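Local coordinates for photosystem II assembly protein Ycf48 (Thermosynechococcus elongatus, PDB 5OJ5) that binds the C-terminal extension of the D1 protein and probably assists early photosystem II assembly and the replacement of photodamaged D1, at residues Leu95-Tyr100 with Gly116-Met121; Ile158-Ala163 with Ile182-Asn187; Phe272-Tyr277 with Phe315-Phe320. All coordinates share one frame; numbering follows the deposited sequence.

In the fold
All three contacts belong to the seven-bladed propeller and are partly buried. Interactions 1 and 2, farther from the centre of the chain, both pair a turn between the second and third strands of a blade with a loop joining two blades: in interaction 1 the loop leads into the turn's own blade, in interaction 2 it leaves that blade. The first rests on a clasped tyrosine ring and a bridging water, the second on direct backbone hydrogen bonds. Interaction 3 lies nearer the middle of the torus, its centre about 7 Å from that of the chain, and joins the first strands of two blades through an aspartate and apolar side chains, with no touching residue exposed.

Interaction 1: Leu95-Tyr100 with Gly116-Met121; sequences LDHSDY and GEPPIM
Tyr100 and Glu117 bring the two backbones closest, CA to CA 5.5 Å, and no hydrogen bond joins the segments directly. In its place Tyr100 CA points a C-H at Glu117 O, 3.5 Å away. Within 116-121, Gly116 and Ile120 pair through both backbone N-H groups across a tight reversal, with a cis peptide before Pro118. Glycine suits position 116, where a CB would press against Ile120 CG2.

The Tyr100 ring carries the contact, clasped between two side chains. Ile120 CG1 is anti to the backbone N (chi1 -176°), and the chain runs on to set CD1 over the ring centre, 3.7 Å from the centroid and 8° off the normal, a CH-pi contact. On the opposite face His97 CE1 lies 3.3 Å above the ring plane, and His97 ND1 accepts Asp99 N in its own plane, which helps to fix the imidazole's rotation. At the tyrosine's edge Pro118 O is 3.3 Å from CD1, while the proline ring packs beside the same carbon.

The phenol donates a hydrogen bond to the syn lone pair of Asp96 OD1, 2.6 Å from Tyr100 OH. A water then donates to both Tyr100 OH and Pro119 O, each 2.9 Å from it, and so ties the two segments together. Tyrosine suits the place because it offers two apolar faces and a polar tip. Leu95 touches Ile120 and also an apolar side chain of the bound peptide. The loops entering a propeller blade and those joining its second and third strands lie on one face; this contact sits there in the seven-bladed torus.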
loop_
_atom_site.group_PDB
_atom_site.type_symbol
_atom_site.label_atom_id
_atom_site.label_comp_id
_atom_site.label_asym_id
_atom_site.label_seq_id
_atom_site.Cartn_x
_atom_site.Cartn_y
_atom_site.Cartn_z
ATOM N N LEU A 95 -20.841 0.798 -14.396
ATOM C CA LEU A 95 -21.009 -0.425 -13.624
ATOM C C LEU A 95 -22.439 -0.496 -13.122
ATOM O O LEU A 95 -23.251 0.409 -13.336
ATOM C CB LEU A 95 -20.047 -0.451 -12.431
ATOM C CG LEU A 95 -18.592 -0.286 -12.779
ATOM C CD1 LEU A 95 -17.723 -0.087 -11.532
ATOM C CD2 LEU A 95 -18.097 -1.520 -13.555
ATOM N N ASP A 96 -22.776 -1.592 -12.446
ATOM C CA ASP A 96 -24.137 -1.671 -11.901
ATOM C C ASP A 96 -24.399 -0.656 -10.774
ATOM O O ASP A 96 -25.544 -0.229 -10.592
ATOM C CB ASP A 96 -24.505 -3.095 -11.517
ATOM C CG ASP A 96 -23.598 -3.692 -10.494
ATOM O OD1 ASP A 96 -22.412 -3.320 -10.390
ATOM O OD2 ASP A 96 -24.088 -4.605 -9.807
ATOM N N HIS A 97 -23.381 -0.271 -10.020
ATOM C CA HIS A 97 -23.528 0.774 -9.017
ATOM C C HIS A 97 -22.141 1.343 -8.806
ATOM O O HIS A 97 -21.161 0.807 -9.315
ATOM C CB HIS A 97 -24.149 0.237 -7.717
ATOM C CG HIS A 97 -23.325 -0.817 -7.035
ATOM N ND1 HIS A 97 -22.261 -0.514 -6.214
ATOM C CD2 HIS A 97 -23.462 -2.166 -6.995
ATOM C CE1 HIS A 97 -21.747 -1.639 -5.736
ATOM N NE2 HIS A 97 -22.451 -2.655 -6.205
ATOM N N SER A 98 -22.046 2.417 -8.027
ATOM C CA SER A 98 -20.755 3.035 -7.747
ATOM C C SER A 98 -20.335 2.915 -6.296
ATOM O O SER A 98 -19.434 3.636 -5.873
ATOM C CB SER A 98 -20.743 4.502 -8.124
ATOM O OG SER A 98 -21.712 5.199 -7.361
ATOM N N ASP A 99 -20.942 2.025 -5.528
ATOM C CA ASP A 99 -20.552 1.878 -4.131
ATOM C C ASP A 99 -19.282 1.047 -3.920
ATOM O O ASP A 99 -18.741 0.978 -2.799
ATOM C CB ASP A 99 -21.749 1.401 -3.307
ATOM C CG ASP A 99 -22.839 2.423 -3.266
ATOM O OD1 ASP A 99 -22.520 3.612 -3.060
ATOM O OD2 ASP A 99 -24.008 2.061 -3.470
ATOM N N TYR A 100 -18.678 0.527 -4.969
ATOM C CA TYR A 100 -17.497 -0.317 -4.840
ATOM C C TYR A 100 -16.321 0.436 -4.239
ATOM O O TYR A 100 -16.030 1.579 -4.594
ATOM C CB TYR A 100 -17.086 -0.827 -6.211
ATOM C CG TYR A 100 -18.120 -1.720 -6.866
ATOM C CD1 TYR A 100 -18.226 -3.038 -6.460
ATOM C CD2 TYR A 100 -18.931 -1.271 -7.903
ATOM C CE1 TYR A 100 -19.143 -3.922 -7.073
ATOM C CE2 TYR A 100 -19.835 -2.143 -8.517
ATOM C CZ TYR A 100 -19.933 -3.472 -8.097
ATOM O OH TYR A 100 -20.814 -4.364 -8.642
ATOM N N GLY A 116 -11.998 -5.048 -5.833
ATOM C CA GLY A 116 -12.652 -4.303 -4.791
ATOM C C GLY A 116 -13.754 -5.068 -4.113
ATOM O O GLY A 116 -13.993 -6.257 -4.373
ATOM N N GLU A 117 -14.424 -4.343 -3.227
ATOM C CA GLU A 117 -15.510 -4.871 -2.391
ATOM C C GLU A 117 -16.717 -3.943 -2.482
ATOM O O GLU A 117 -16.542 -2.725 -2.497
ATOM C CB GLU A 117 -15.061 -4.994 -0.942
ATOM C CG GLU A 117 -14.639 -3.749 -0.304
ATOM C CD GLU A 117 -14.098 -4.007 1.076
ATOM O OE1 GLU A 117 -14.865 -3.815 2.041
ATOM O OE2 GLU A 117 -12.902 -4.404 1.177
ATOM N N PRO A 118 -17.952 -4.475 -2.561
ATOM C CA PRO A 118 -18.271 -5.892 -2.682
ATOM C C PRO A 118 -17.625 -6.473 -3.939
ATOM O O PRO A 118 -17.189 -5.714 -4.828
ATOM C CB PRO A 118 -19.812 -5.893 -2.751
ATOM C CG PRO A 118 -20.143 -4.599 -3.299
ATOM C CD PRO A 118 -19.146 -3.630 -2.709
ATOM N N PRO A 119 -17.532 -7.800 -4.023
ATOM C CA PRO A 119 -16.593 -8.418 -4.955
ATOM C C PRO A 119 -16.715 -7.892 -6.362
ATOM O O PRO A 119 -17.781 -7.965 -6.998
ATOM C CB PRO A 119 -16.930 -9.907 -4.834
ATOM C CG PRO A 119 -17.388 -10.041 -3.400
ATOM C CD PRO A 119 -18.169 -8.786 -3.122
ATOM N N ILE A 120 -15.589 -7.403 -6.883
ATOM C CA ILE A 120 -15.496 -6.952 -8.263
ATOM C C ILE A 120 -14.053 -7.126 -8.690
ATOM O O ILE A 120 -13.111 -6.914 -7.915
ATOM C CB ILE A 120 -15.972 -5.485 -8.428
ATOM C CG1 ILE A 120 -15.969 -5.059 -9.902
ATOM C CG2 ILE A 120 -15.186 -4.526 -7.534
ATOM C CD1 ILE A 120 -16.811 -3.832 -10.178
ATOM N N MET A 121 -13.906 -7.483 -9.969
ATOM C CA MET A 121 -12.607 -7.572 -10.624
ATOM C C MET A 121 -12.739 -6.997 -12.027
ATOM O O MET A 121 -13.627 -7.392 -12.785
ATOM C CB MET A 121 -12.125 -9.025 -10.683
ATOM C CG MET A 121 -10.803 -9.187 -11.443
ATOM S SD MET A 121 -10.158 -10.849 -11.426
ATOM C CE MET A 121 -9.675 -10.988 -9.725
HETATM O O HOH W 1 -17.753 -1.296 -0.359
HETATM O O HOH W 2 -19.375 -6.816 -9.135
#

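Interaction 2: Ile158-Ala163 with Ile182-Asn187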
loop_
_atom_site.group_PDB
_atom_site.type_symbol
_atom_site.label_atom_id
_atom_site.label_comp_id
_atom_site.label_asym_id
_atom_site.label_seq_id
_atom_site.Cartn_x
_atom_site.Cartn_y
_atom_site.Cartn_z
ATOM N N ILE A 158 -5.476 -11.885 -3.256
ATOM C CA ILE A 158 -5.673 -12.239 -1.853
ATOM C C ILE A 158 -6.976 -11.611 -1.406
ATOM O O ILE A 158 -7.231 -10.423 -1.676
ATOM C CB ILE A 158 -4.500 -11.777 -0.960
ATOM C CG1 ILE A 158 -3.220 -12.393 -1.522
ATOM C CG2 ILE A 158 -4.729 -12.243 0.486
ATOM C CD1 ILE A 158 -2.019 -12.306 -0.595
ATOM N N THR A 159 -7.794 -12.389 -0.678
ATOM C CA THR A 159 -9.030 -11.838 -0.129
ATOM C C THR A 159 -8.798 -11.173 1.202
ATOM O O THR A 159 -7.740 -11.286 1.809
ATOM C CB THR A 159 -10.135 -12.890 -0.010
ATOM O OG1 THR A 159 -9.850 -13.729 1.106
ATOM C CG2 THR A 159 -10.297 -13.715 -1.299
ATOM N N ASN A 160 -9.848 -10.496 1.693
ATOM C CA ASN A 160 -9.752 -9.784 2.958
ATOM C C ASN A 160 -9.496 -10.693 4.153
ATOM O O ASN A 160 -9.046 -10.184 5.191
ATOM C CB ASN A 160 -10.967 -8.894 3.188
ATOM C CG ASN A 160 -12.193 -9.631 3.356
ATOM O OD1 ASN A 160 -12.374 -10.709 2.860
ATOM N ND2 ASN A 160 -13.119 -9.025 4.081
ATOM N N VAL A 161 -9.740 -11.999 4.022
ATOM C CA VAL A 161 -9.483 -12.960 5.063
ATOM C C VAL A 161 -8.331 -13.883 4.698
ATOM O O VAL A 161 -8.138 -14.941 5.315
ATOM C CB VAL A 161 -10.735 -13.740 5.474
ATOM C CG1 VAL A 161 -11.748 -12.768 6.108
ATOM C CG2 VAL A 161 -11.331 -14.507 4.313
ATOM N N GLY A 162 -7.488 -13.474 3.730
ATOM C CA GLY A 162 -6.246 -14.162 3.494
ATOM C C GLY A 162 -6.325 -15.382 2.615
ATOM O O GLY A 162 -5.335 -16.115 2.522
ATOM N N ALA A 163 -7.445 -15.632 1.910
ATOM C CA ALA A 163 -7.421 -16.703 0.911
ATOM C C ALA A 163 -6.638 -16.206 -0.301
ATOM O O ALA A 163 -6.735 -15.033 -0.670
ATOM C CB ALA A 163 -8.859 -17.092 0.528
ATOM N N ILE A 182 -7.937 -16.492 7.713
ATOM C CA ILE A 182 -7.284 -15.993 8.929
ATOM C C ILE A 182 -7.951 -14.766 9.549
ATOM O O ILE A 182 -7.296 -14.025 10.328
ATOM C CB ILE A 182 -5.794 -15.710 8.695
ATOM C CG1 ILE A 182 -5.584 -14.641 7.608
ATOM C CG2 ILE A 182 -5.079 -16.998 8.369
ATOM C CD1 ILE A 182 -4.126 -14.120 7.547
ATOM N N GLY A 183 -9.213 -14.529 9.276
ATOM C CA GLY A 183 -9.862 -13.331 9.807
ATOM C C GLY A 183 -9.466 -12.112 9.010
ATOM O O GLY A 183 -8.622 -12.165 8.097
ATOM N N VAL A 184 -10.156 -11.011 9.268
ATOM C CA VAL A 184 -9.980 -9.815 8.440
ATOM C C VAL A 184 -8.666 -9.160 8.765
ATOM O O VAL A 184 -8.464 -8.667 9.858
ATOM C CB VAL A 184 -11.171 -8.857 8.617
ATOM C CG1 VAL A 184 -10.980 -7.642 7.720
ATOM C CG2 VAL A 184 -12.521 -9.537 8.256
ATOM N N MET A 185 -7.779 -9.102 7.814
ATOM C CA MET A 185 -6.442 -8.564 8.044
ATOM C C MET A 185 -6.499 -7.061 8.237
ATOM O O MET A 185 -7.163 -6.347 7.497
ATOM C CB MET A 185 -5.610 -8.873 6.782
ATOM C CG MET A 185 -5.470 -10.355 6.452
ATOM S SD MET A 185 -4.630 -10.744 4.943
ATOM C CE MET A 185 -5.651 -9.932 3.762
ATOM N N ARG A 186 -5.751 -6.560 9.211
ATOM C CA ARG A 186 -5.611 -5.135 9.442
ATOM C C ARG A 186 -4.740 -4.463 8.372
ATOM O O ARG A 186 -4.938 -3.291 8.038
ATOM C CB ARG A 186 -4.979 -4.926 10.837
ATOM C CG ARG A 186 -4.929 -3.504 11.295
ATOM C CD ARG A 186 -4.332 -3.441 12.663
ATOM N NE ARG A 186 -4.576 -2.172 13.313
ATOM C CZ ARG A 186 -5.539 -1.897 14.199
ATOM N NH1 ARG A 186 -6.454 -2.784 14.617
ATOM N NH2 ARG A 186 -5.595 -0.661 14.684
ATOM N N ASN A 187 -3.769 -5.182 7.831
ATOM C CA ASN A 187 -2.856 -4.667 6.822
ATOM C C ASN A 187 -2.214 -5.877 6.172
ATOM O O ASN A 187 -2.147 -6.954 6.776
ATOM C CB ASN A 187 -1.808 -3.698 7.411
ATOM C CG ASN A 187 -2.213 -2.249 7.284
ATOM O OD1 ASN A 187 -2.624 -1.812 6.211
ATOM N ND2 ASN A 187 -2.056 -1.476 8.351
#
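Met185 N and Asn160 O meet in a nearly straight hydrogen bond of 3.1 Å (165° at the hydrogen), the donor standing almost in line with the C=O bond. The same oxygen also receives a C-H from Val184 CA at 3.4 Å, so two successive residues of 182-187 grip one carbonyl. A second hydrogen bond, Ile182 N to Val161 O at 2.9 Å, fastens the other end of the contact, its donor tilted from the carbonyl plane. Between them Val161 CA approaches Gly183 O at 3.3 Å.

Side chains fill in around this backbone frame. Met185 bends at its thioether (chi3 -60°), which brings CE within 3.2 Å of Thr159 O, and SD lies against Gly162. Methionine, long and unbranched, suits the place: it runs beneath the turn and lays SD and CE against its backbone. Val161 CG1 and Val184 CG2 touch at 4.0 Å toward the outside.

The turn itself presents the carbonyls. Residues Thr159 to Gly162 form a type I turn with a G1 bulge: Gly162 N returns to Thr159 O, and Thr159 N bonds to Ala163 O. Glycine is well suited to position 162, because its phi is positive (84°) and a side chain would collide with Ile182 CG1. Thr159 OG1 accepts Ala163 N at 3.2 Å and is also bonded to Pro141 O, which steadies the turn.

Farther out, Met185 O bonds to Arg145, Val184 O to Ser201, and Gly162 O to the indole of Trp216. Since the polar links between the segments use main-chain atoms, their pairing depends on backbone shape, which the two glycines allow, while the side chains supply apolar cover.

Interaction 3: Phe272-Tyr277 with Phe315-Phe320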
loop_
_atom_site.group_PDB
_atom_site.type_symbol
_atom_site.label_atom_id
_atom_site.label_comp_id
_atom_site.label_asym_id
_atom_site.label_seq_id
_atom_site.Cartn_x
_atom_site.Cartn_y
_atom_site.Cartn_z
ATOM N N PHE A 272 1.715 6.231 13.382
ATOM C CA PHE A 272 2.186 6.076 12.019
ATOM C C PHE A 272 1.320 5.075 11.274
ATOM O O PHE A 272 0.721 4.174 11.861
ATOM C CB PHE A 272 3.662 5.653 11.958
ATOM C CG PHE A 272 4.532 6.665 12.604
ATOM C CD1 PHE A 272 5.227 6.384 13.799
ATOM C CD2 PHE A 272 4.631 7.926 12.066
ATOM C CE1 PHE A 272 6.045 7.349 14.417
ATOM C CE2 PHE A 272 5.440 8.914 12.681
ATOM C CZ PHE A 272 6.125 8.607 13.851
ATOM N N LEU A 273 1.302 5.211 9.949
ATOM C CA LEU A 273 0.406 4.453 9.089
ATOM C C LEU A 273 1.157 3.635 8.067
ATOM O O LEU A 273 0.694 2.559 7.715
ATOM C CB LEU A 273 -0.579 5.408 8.428
ATOM C CG LEU A 273 -1.495 6.129 9.431
ATOM C CD1 LEU A 273 -2.191 7.316 8.819
ATOM C CD2 LEU A 273 -2.480 5.144 10.021
ATOM N N ASP A 274 2.272 4.136 7.511
ATOM C CA ASP A 274 3.003 3.394 6.495
ATOM C C ASP A 274 4.467 3.788 6.528
ATOM O O ASP A 274 4.834 4.870 7.014
ATOM C CB ASP A 274 2.428 3.647 5.093
ATOM C CG ASP A 274 2.795 2.572 4.103
ATOM O OD1 ASP A 274 3.166 1.451 4.536
ATOM O OD2 ASP A 274 2.600 2.794 2.895
ATOM N N LEU A 275 5.291 2.884 6.006
ATOM C CA LEU A 275 6.740 3.044 5.966
ATOM C C LEU A 275 7.177 2.533 4.599
ATOM O O LEU A 275 6.741 1.444 4.183
ATOM C CB LEU A 275 7.366 2.197 7.092
ATOM C CG LEU A 275 8.878 2.287 7.274
ATOM C CD1 LEU A 275 9.233 1.901 8.693
ATOM C CD2 LEU A 275 9.612 1.373 6.339
ATOM N N ALA A 276 7.995 3.289 3.882
ATOM C CA ALA A 276 8.489 2.816 2.600
ATOM C C ALA A 276 9.863 3.363 2.313
ATOM O O ALA A 276 10.194 4.488 2.699
ATOM C CB ALA A 276 7.539 3.201 1.454
ATOM N N TYR A 277 10.651 2.584 1.591
ATOM C CA TYR A 277 12.005 2.942 1.214
ATOM C C TYR A 277 12.037 3.563 -0.177
ATOM O O TYR A 277 11.522 2.985 -1.138
ATOM C CB TYR A 277 12.914 1.714 1.214
ATOM C CG TYR A 277 13.214 1.143 2.577
ATOM C CD1 TYR A 277 14.487 1.265 3.117
ATOM C CD2 TYR A 277 12.229 0.478 3.336
ATOM C CE1 TYR A 277 14.772 0.734 4.363
ATOM C CE2 TYR A 277 12.528 -0.031 4.598
ATOM C CZ TYR A 277 13.795 0.091 5.101
ATOM O OH TYR A 277 14.051 -0.447 6.344
ATOM N N PHE A 315 -1.639 10.702 6.355
ATOM C CA PHE A 315 -0.888 10.190 5.217
ATOM C C PHE A 315 -0.825 8.668 5.374
ATOM O O PHE A 315 -0.113 8.141 6.236
ATOM C CB PHE A 315 0.486 10.824 5.151
ATOM C CG PHE A 315 0.446 12.267 4.881
ATOM C CD1 PHE A 315 -0.333 12.795 3.862
ATOM C CD2 PHE A 315 1.261 13.106 5.657
ATOM C CE1 PHE A 315 -0.334 14.190 3.630
ATOM C CE2 PHE A 315 1.290 14.442 5.429
ATOM C CZ PHE A 315 0.492 14.989 4.426
ATOM N N TYR A 316 -1.634 7.960 4.588
ATOM C CA TYR A 316 -2.000 6.541 4.777
ATOM C C TYR A 316 -1.065 5.573 4.111
ATOM O O TYR A 316 -0.957 4.435 4.567
ATOM C CB TYR A 316 -3.382 6.185 4.165
ATOM C CG TYR A 316 -4.485 6.841 4.920
ATOM C CD1 TYR A 316 -4.928 6.337 6.147
ATOM C CD2 TYR A 316 -5.027 8.030 4.463
ATOM C CE1 TYR A 316 -5.953 6.974 6.862
ATOM C CE2 TYR A 316 -6.004 8.671 5.157
ATOM C CZ TYR A 316 -6.467 8.149 6.356
ATOM O OH TYR A 316 -7.457 8.818 7.039
ATOM N N LYS A 317 -0.499 5.957 2.967
ATOM C CA LYS A 317 0.174 5.000 2.087
ATOM C C LYS A 317 1.278 5.740 1.364
ATOM O O LYS A 317 1.016 6.812 0.838
ATOM C CB LYS A 317 -0.828 4.418 1.063
ATOM C CG LYS A 317 -0.378 3.119 0.386
ATOM C CD LYS A 317 -1.613 2.313 -0.103
ATOM C CE LYS A 317 -1.242 1.147 -0.979
ATOM N NZ LYS A 317 -0.281 0.201 -0.343
ATOM N N ILE A 318 2.459 5.149 1.313
ATOM C CA ILE A 318 3.578 5.676 0.543
ATOM C C ILE A 318 3.881 4.683 -0.572
ATOM O O ILE A 318 4.124 3.511 -0.289
ATOM C CB ILE A 318 4.841 5.832 1.417
ATOM C CG1 ILE A 318 4.590 6.667 2.690
ATOM C CG2 ILE A 318 6.000 6.398 0.546
ATOM C CD1 ILE A 318 5.694 6.404 3.727
ATOM N N LEU A 319 3.922 5.145 -1.812
ATOM C CA LEU A 319 4.190 4.288 -2.969
ATOM C C LEU A 319 5.358 4.879 -3.737
ATOM O O LEU A 319 5.208 5.929 -4.357
ATOM C CB LEU A 319 2.955 4.209 -3.865
ATOM C CG LEU A 319 1.756 3.507 -3.237
ATOM C CD1 LEU A 319 0.558 3.544 -4.152
ATOM C CD2 LEU A 319 2.051 2.003 -2.946
ATOM N N PHE A 320 6.489 4.202 -3.747
ATOM C CA PHE A 320 7.613 4.584 -4.602
ATOM C C PHE A 320 7.625 3.663 -5.801
ATOM O O PHE A 320 7.591 2.442 -5.652
ATOM C CB PHE A 320 8.951 4.495 -3.876
ATOM C CG PHE A 320 9.180 5.667 -2.948
ATOM C CD1 PHE A 320 9.423 6.912 -3.468
ATOM C CD2 PHE A 320 9.156 5.490 -1.557
ATOM C CE1 PHE A 320 9.632 7.997 -2.606
ATOM C CE2 PHE A 320 9.355 6.559 -0.722
ATOM C CZ PHE A 320 9.587 7.799 -1.247
HETATM O O HOH W 3 2.376 1.013 0.865
#
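Asp274 reaches Ile318 because its CG stands anti to the backbone N (chi1 -159°), sending the carboxylate across to the neighbouring strand. There OD2 accepts Ile318 N through its anti lone pair, 2.8 Å away and nearly straight at 172°. The carboxylate thus takes up a main-chain N-H at the edge of the next sheet, a task suited to a short acidic side chain. A water 2.7 Å from OD2 also lies near Lys317 NZ, although that lysine has two conformers and its link is doubtful.

Leu273 and Asp274 both face Ala286 of strand 283-287 in a classic beta bulge, which turns two successive side chains toward the neighbouring blade. Leu273 CD1 packs 3.4 Å from Phe315 O, a carbonyl buried here without a polar partner. Beyond the aspartate, Ala276 CB touches Ile318 CG2 at 3.7 Å; the small alanine leaves room for the branched isoleucine, whose CD1 comes 3.7 Å from Asp274 O. Phe320 closes the far end, CD2 3.5 Å from Tyr277 O.

Strands 272-277 and 317-320 run in nearly the same direction, 13° apart, with axes 6.1 Å from each other. They are the first strands of two different blades, and 317-320 belongs to the sheet that N-terminal strand 47-51 completes: side-by-side inner strands around the central pore of a beta-propeller.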